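DUF1254 domain-containing protein (Vibrio parahaemolyticus, PDB 3U07) is of unknown function, carries a predicted signal peptide and combines DUF1254 and DUF1214 family regions in one chain. Local coordinates at residues Ala139-Gln144 and Arg156-Leu161; Ala92-Ile97 and Ile188-Glu193. The protein carries 2 engineered substitutions. All coordinates share one frame; numbering follows the deposited sequence.

Overall arrangement
Both contacts belong to one mixed four-stranded sheet, ordered 153-157, 134-140, 96-100, 187-190. Contact 1 (139-144 with 156-161) joins the outer strand 153-157 to its parallel neighbour. Contact 2 (92-97 with 188-193) joins the other outer strand to 96-100 in antiparallel fashion. Their centres lie about 11 Å apart, and contact 1 is nested within the chain loop that contact 2 closes. Contact 1 is partly buried, and an arginine reaching turn carbonyls dominates its side-chain chemistry; contact 2 is buried, pairing a carboxylate on a helix start with aliphatic packing. Trp143 CE2 approaches Pro95 CG to 3.4 Å, so contacts 1 and 2 pack directly against each other.

Contact 1 of 2, residues Ala139-Gln144 and Arg156-Leu161; sequences AAQDWQ and RVDSNL
Arg156 reaches across to the type I beta turn Ala140-Trp143, where its NH1 grips two carbonyls at the end of a parallel strand pair. NH1 donates to Trp143 O at 3.0 Å, in the carbonyl plane and on a lone pair, and to Ala140 O at 3.1 Å. Both acceptors lie near the guanidinium plane, and Ala140 O also takes the turn bond from Trp143 N. A water donates to Trp143 O and accepts from Arg156 NH2, adding a second link. The bend at chi2 of Arg156 (-74°) places its CD beside the turn, 3.8 Å from Ala140 O.

Parallel pairing is documented by Val157 N to Ala139 O at 2.8 Å and, just past the strand end, by Gln141 N to Val157 O at 3.0 Å. Farther out, Gln141 NE2 makes a weak bond to Asp158 OD2; the two side chains lie side by side and point the same way. The Gln141 amide also packs on the aliphatic start of Arg156, crossing that side chain at about a right angle. Asn160 OD1 touches Ala140 CB, while its ND2 bonds Asp225. Around the guanidinium, Ala139 CB sits over one face, and NH1 meets the Trp143 ring at its edge, 3.9 Å from CE3, with the two planes 37° apart.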
loop_
_atom_site.group_PDB
_atom_site.type_symbol
_atom_site.label_atom_id
_atom_site.label_comp_id
_atom_site.label_asym_id
_atom_site.label_seq_id
_atom_site.Cartn_x
_atom_site.Cartn_y
_atom_site.Cartn_z
ATOM N N ALA A 139 -14.214 13.309 -4.256
ATOM C CA ALA A 139 -15.666 13.361 -4.271
ATOM C C ALA A 139 -16.235 12.044 -4.739
ATOM O O ALA A 139 -15.588 11.317 -5.502
ATOM C CB ALA A 139 -16.143 14.494 -5.192
ATOM N N ALA A 140 -17.442 11.753 -4.256
ATOM C CA ALA A 140 -18.090 10.549 -4.640
ATOM C C ALA A 140 -18.307 10.691 -6.106
ATOM O O ALA A 140 -18.482 11.808 -6.672
ATOM C CB ALA A 140 -19.412 10.325 -3.949
ATOM N N GLN A 141 -18.260 9.551 -6.720
ATOM C CA GLN A 141 -18.439 9.494 -8.121
ATOM C C GLN A 141 -19.697 10.197 -8.641
ATOM O O GLN A 141 -19.625 10.811 -9.699
ATOM C CB GLN A 141 -18.372 8.034 -8.481
ATOM C CG GLN A 141 -18.404 7.815 -9.951
ATOM C CD GLN A 141 -17.163 8.341 -10.655
ATOM O OE1 GLN A 141 -17.169 9.418 -11.238
ATOM N NE2 GLN A 141 -16.089 7.571 -10.601
ATOM N N ASP A 142 -20.816 10.095 -7.905
ATOM C CA ASP A 142 -22.134 10.674 -8.261
ATOM C C ASP A 142 -22.351 12.107 -7.726
ATOM O O ASP A 142 -23.399 12.721 -7.947
ATOM C CB ASP A 142 -23.260 9.812 -7.663
ATOM C CG ASP A 142 -23.101 9.631 -6.145
ATOM O OD1 ASP A 142 -22.619 8.558 -5.716
ATOM O OD2 ASP A 142 -23.444 10.569 -5.387
ATOM N N TRP A 143 -21.380 12.636 -6.996
ATOM C CA TRP A 143 -21.561 13.960 -6.426
ATOM C C TRP A 143 -21.794 15.052 -7.464
ATOM O O TRP A 143 -20.992 15.256 -8.372
ATOM C CB TRP A 143 -20.378 14.337 -5.551
ATOM C CG TRP A 143 -20.545 15.691 -4.947
ATOM C CD1 TRP A 143 -21.368 16.035 -3.911
ATOM C CD2 TRP A 143 -19.890 16.892 -5.358
ATOM N NE1 TRP A 143 -21.263 17.382 -3.652
ATOM C CE2 TRP A 143 -20.365 17.933 -4.529
ATOM C CE3 TRP A 143 -18.951 17.194 -6.353
ATOM C CZ2 TRP A 143 -19.924 19.249 -4.657
ATOM C CZ3 TRP A 143 -18.513 18.507 -6.482
ATOM C CH2 TRP A 143 -19.002 19.518 -5.640
ATOM N N GLN A 144 -22.911 15.754 -7.309
ATOM C CA GLN A 144 -23.291 16.837 -8.204
ATOM C C GLN A 144 -22.826 18.115 -7.513
ATOM O O GLN A 144 -23.021 18.274 -6.312
ATOM C CB GLN A 144 -24.814 16.835 -8.376
ATOM C CG GLN A 144 -25.315 17.276 -9.744
ATOM C CD GLN A 144 -24.839 16.366 -10.865
ATOM O OE1 GLN A 144 -24.722 15.153 -10.690
ATOM N NE2 GLN A 144 -24.578 16.949 -12.030
ATOM N N ARG A 156 -12.392 11.376 -8.297
ATOM C CA ARG A 156 -13.715 10.764 -8.173
ATOM C C ARG A 156 -13.509 9.371 -7.585
ATOM O O ARG A 156 -12.755 8.573 -8.140
ATOM C CB ARG A 156 -14.384 10.662 -9.545
ATOM C CG ARG A 156 -14.773 12.013 -10.132
ATOM C CD ARG A 156 -16.002 12.594 -9.433
ATOM N NE ARG A 156 -16.318 13.940 -9.916
ATOM C CZ ARG A 156 -17.397 14.638 -9.565
ATOM N NH1 ARG A 156 -18.285 14.125 -8.721
ATOM N NH2 ARG A 156 -17.587 15.856 -10.059
ATOM N N VAL A 157 -14.162 9.073 -6.464
ATOM C CA VAL A 157 -13.989 7.767 -5.828
ATOM C C VAL A 157 -15.259 6.923 -5.882
ATOM O O VAL A 157 -16.377 7.440 -5.790
ATOM C CB VAL A 157 -13.503 7.920 -4.351
ATOM C CG1 VAL A 157 -12.221 8.758 -4.311
ATOM C CG2 VAL A 157 -14.581 8.573 -3.490
ATOM N N ASP A 158 -15.077 5.616 -6.037
ATOM C CA ASP A 158 -16.204 4.702 -6.146
ATOM C C ASP A 158 -16.722 4.121 -4.843
ATOM O O ASP A 158 -17.774 3.484 -4.829
ATOM C CB ASP A 158 -15.866 3.595 -7.143
ATOM C CG ASP A 158 -15.767 4.120 -8.567
ATOM O OD1 ASP A 158 -14.712 3.935 -9.196
ATOM O OD2 ASP A 158 -16.746 4.718 -9.060
ATOM N N SER A 159 -15.975 4.315 -3.759
ATOM C CA SER A 159 -16.425 3.877 -2.440
ATOM C C SER A 159 -16.436 5.167 -1.616
ATOM O O SER A 159 -15.553 6.011 -1.779
ATOM C CB SER A 159 -15.476 2.842 -1.813
ATOM O OG SER A 159 -14.217 3.401 -1.471
ATOM N N ASN A 160 -17.434 5.349 -0.757
ATOM C CA ASN A 160 -17.492 6.574 0.035
ATOM C C ASN A 160 -16.385 6.630 1.071
ATOM O O ASN A 160 -15.978 7.707 1.494
ATOM C CB ASN A 160 -18.857 6.730 0.701
ATOM C CG ASN A 160 -19.962 6.979 -0.306
ATOM O OD1 ASN A 160 -19.744 7.632 -1.327
ATOM N ND2 ASN A 160 -21.159 6.472 -0.018
ATOM N N LEU A 161 -15.898 5.460 1.473
ATOM C CA LEU A 161 -14.804 5.382 2.432
ATOM C C LEU A 161 -13.538 5.110 1.623
ATOM O O LEU A 161 -13.513 4.207 0.782
ATOM C CB LEU A 161 -15.031 4.233 3.421
ATOM C CG LEU A 161 -16.252 4.305 4.341
ATOM C CD1 LEU A 161 -16.418 2.973 5.066
ATOM C CD2 LEU A 161 -16.084 5.445 5.341
HETATM O O HOH W 1 -19.836 17.450 -9.721
#

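Contact 2 of 2, residues Ala92-Ile97 and Ile188-Glu193; sequences AAEPVI and IRTLSE
Val96 and Thr190 form an antiparallel non-hydrogen-bonded pair and Ile97 and Arg189 a hydrogen-bonded one, with Ile97 N to Arg189 O at 2.7 Å (177° at the hydrogen) and Arg189 N to Ile97 O at 3.0 Å. Past the last bridge, Leu191 N at the start of the helix donates to Pro95 O from above the carbonyl plane.

The Glu94 carboxylate then receives the first turn of the helix: OE1 accepts from Ser192 N and OE2 from Ser192 OG, each at 2.8 Å, the latter on the syn lone pair. A negative charge on Glu94, set beside the N-terminal end of helix 191-195, would probably interact favourably with the helix dipole. Thr190 is the N-cap, its OG1 accepting from Glu193 N, and its CB lies against Glu94 OE2. Val96 CG2, anti to the backbone N, presses on Ile188 CG2 at a tight 3.5 Å. Leu191 splits its branches, CD1 to Ile97 CD1 and CD2 to Pro95 CD. A water joins Ile97 O to Arg189 NE, and Arg189 NH2 bonds Ser99.

On its other edge, strand 96-100 pairs with strand 134-140, whose Ala139 meets Pro95; Leu89 of strand 82-90 packs on Val96 and Ile188, and Tyr194 of helix 191-195 touches Ile97 and Arg189.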
loop_
_atom_site.group_PDB
_atom_site.type_symbol
_atom_site.label_atom_id
_atom_site.label_comp_id
_atom_site.label_asym_id
_atom_site.label_seq_id
_atom_site.Cartn_x
_atom_site.Cartn_y
_atom_site.Cartn_z
ATOM N N ALA A 92 -19.239 10.445 1.675
ATOM C CA ALA A 92 -20.668 10.168 1.529
ATOM C C ALA A 92 -21.543 11.418 1.572
ATOM O O ALA A 92 -22.344 11.647 0.673
ATOM C CB ALA A 92 -21.133 9.186 2.608
ATOM N N ALA A 93 -21.390 12.223 2.620
ATOM C CA ALA A 93 -22.208 13.423 2.776
ATOM C C ALA A 93 -21.814 14.528 1.816
ATOM O O ALA A 93 -22.667 15.246 1.304
ATOM C CB ALA A 93 -22.130 13.930 4.217
ATOM N N GLU A 94 -20.515 14.656 1.572
ATOM C CA GLU A 94 -20.006 15.684 0.681
ATOM C C GLU A 94 -18.524 15.426 0.394
ATOM O O GLU A 94 -17.898 14.599 1.052
ATOM C CB GLU A 94 -20.166 17.056 1.339
ATOM C CG GLU A 94 -19.411 17.174 2.655
ATOM C CD GLU A 94 -19.462 18.570 3.233
ATOM O OE1 GLU A 94 -19.281 19.531 2.462
ATOM O OE2 GLU A 94 -19.670 18.707 4.456
ATOM N N PRO A 95 -17.951 16.131 -0.597
ATOM C CA PRO A 95 -16.538 15.956 -0.942
ATOM C C PRO A 95 -15.620 16.354 0.203
ATOM O O PRO A 95 -16.028 17.060 1.132
ATOM C CB PRO A 95 -16.361 16.869 -2.150
ATOM C CG PRO A 95 -17.708 16.825 -2.803
ATOM C CD PRO A 95 -18.629 16.962 -1.608
ATOM N N VAL A 96 -14.373 15.907 0.120
ATOM C CA VAL A 96 -13.376 16.205 1.135
ATOM C C VAL A 96 -12.104 16.634 0.425
ATOM O O VAL A 96 -11.732 16.082 -0.614
ATOM C CB VAL A 96 -13.092 14.970 2.020
ATOM C CG1 VAL A 96 -12.606 13.822 1.162
ATOM C CG2 VAL A 96 -12.063 15.308 3.081
ATOM N N ILE A 97 -11.443 17.629 0.992
ATOM C CA ILE A 97 -10.231 18.161 0.409
ATOM C C ILE A 97 -9.017 17.921 1.294
ATOM O O ILE A 97 -9.013 18.249 2.480
ATOM C CB ILE A 97 -10.399 19.679 0.143
ATOM C CG1 ILE A 97 -11.469 19.884 -0.934
ATOM C CG2 ILE A 97 -9.074 20.299 -0.270
ATOM C CD1 ILE A 97 -11.981 21.306 -1.030
ATOM N N ILE A 188 -7.054 17.915 6.335
ATOM C CA ILE A 188 -8.214 17.260 5.730
ATOM C C ILE A 188 -9.428 18.079 6.146
ATOM O O ILE A 188 -9.654 18.299 7.334
ATOM C CB ILE A 188 -8.440 15.828 6.249
ATOM C CG1 ILE A 188 -7.255 14.933 5.898
ATOM C CG2 ILE A 188 -9.737 15.265 5.645
ATOM C CD1 ILE A 188 -7.345 13.561 6.541
ATOM N N ARG A 189 -10.205 18.532 5.170
ATOM C CA ARG A 189 -11.392 19.332 5.450
ATOM C C ARG A 189 -12.539 18.958 4.515
ATOM O O ARG A 189 -12.316 18.642 3.347
ATOM C CB ARG A 189 -11.085 20.821 5.256
ATOM C CG ARG A 189 -10.226 21.469 6.328
ATOM C CD ARG A 189 -9.867 22.886 5.924
ATOM N NE ARG A 189 -8.838 22.912 4.886
ATOM C CZ ARG A 189 -8.441 24.013 4.259
ATOM N NH1 ARG A 189 -8.995 25.178 4.559
ATOM N NH2 ARG A 189 -7.484 23.954 3.342
ATOM N N THR A 190 -13.764 18.980 5.030
ATOM C CA THR A 190 -14.923 18.704 4.196
ATOM C C THR A 190 -15.082 19.950 3.321
ATOM O O THR A 190 -14.606 21.029 3.674
ATOM C CB THR A 190 -16.217 18.533 5.025
ATOM O OG1 THR A 190 -16.418 19.690 5.846
ATOM C CG2 THR A 190 -16.133 17.291 5.892
ATOM N N LEU A 191 -15.742 19.797 2.179
ATOM C CA LEU A 191 -15.950 20.919 1.274
ATOM C C LEU A 191 -16.594 22.100 2.004
ATOM O O LEU A 191 -16.116 23.227 1.905
ATOM C CB LEU A 191 -16.838 20.490 0.102
ATOM C CG LEU A 191 -17.199 21.579 -0.910
ATOM C CD1 LEU A 191 -15.926 22.217 -1.490
ATOM C CD2 LEU A 191 -18.062 20.967 -2.006
ATOM N N SER A 192 -17.668 21.838 2.746
ATOM C CA SER A 192 -18.351 22.905 3.464
ATOM C C SER A 192 -17.395 23.611 4.414
ATOM O O SER A 192 -17.344 24.843 4.439
ATOM C CB SER A 192 -19.565 22.360 4.228
ATOM O OG SER A 192 -19.183 21.364 5.154
ATOM N N GLU A 193 -16.631 22.839 5.186
ATOM C CA GLU A 193 -15.663 23.425 6.114
ATOM C C GLU A 193 -14.665 24.264 5.321
ATOM O O GLU A 193 -14.314 25.375 5.715
ATOM C CB GLU A 193 -14.898 22.332 6.871
ATOM C CG GLU A 193 -13.950 22.874 7.944
ATOM C CD GLU A 193 -13.169 21.782 8.665
ATOM O OE1 GLU A 193 -13.679 20.644 8.770
ATOM O OE2 GLU A 193 -12.050 22.069 9.143
HETATM O O HOH W 2 -7.896 20.363 3.772
#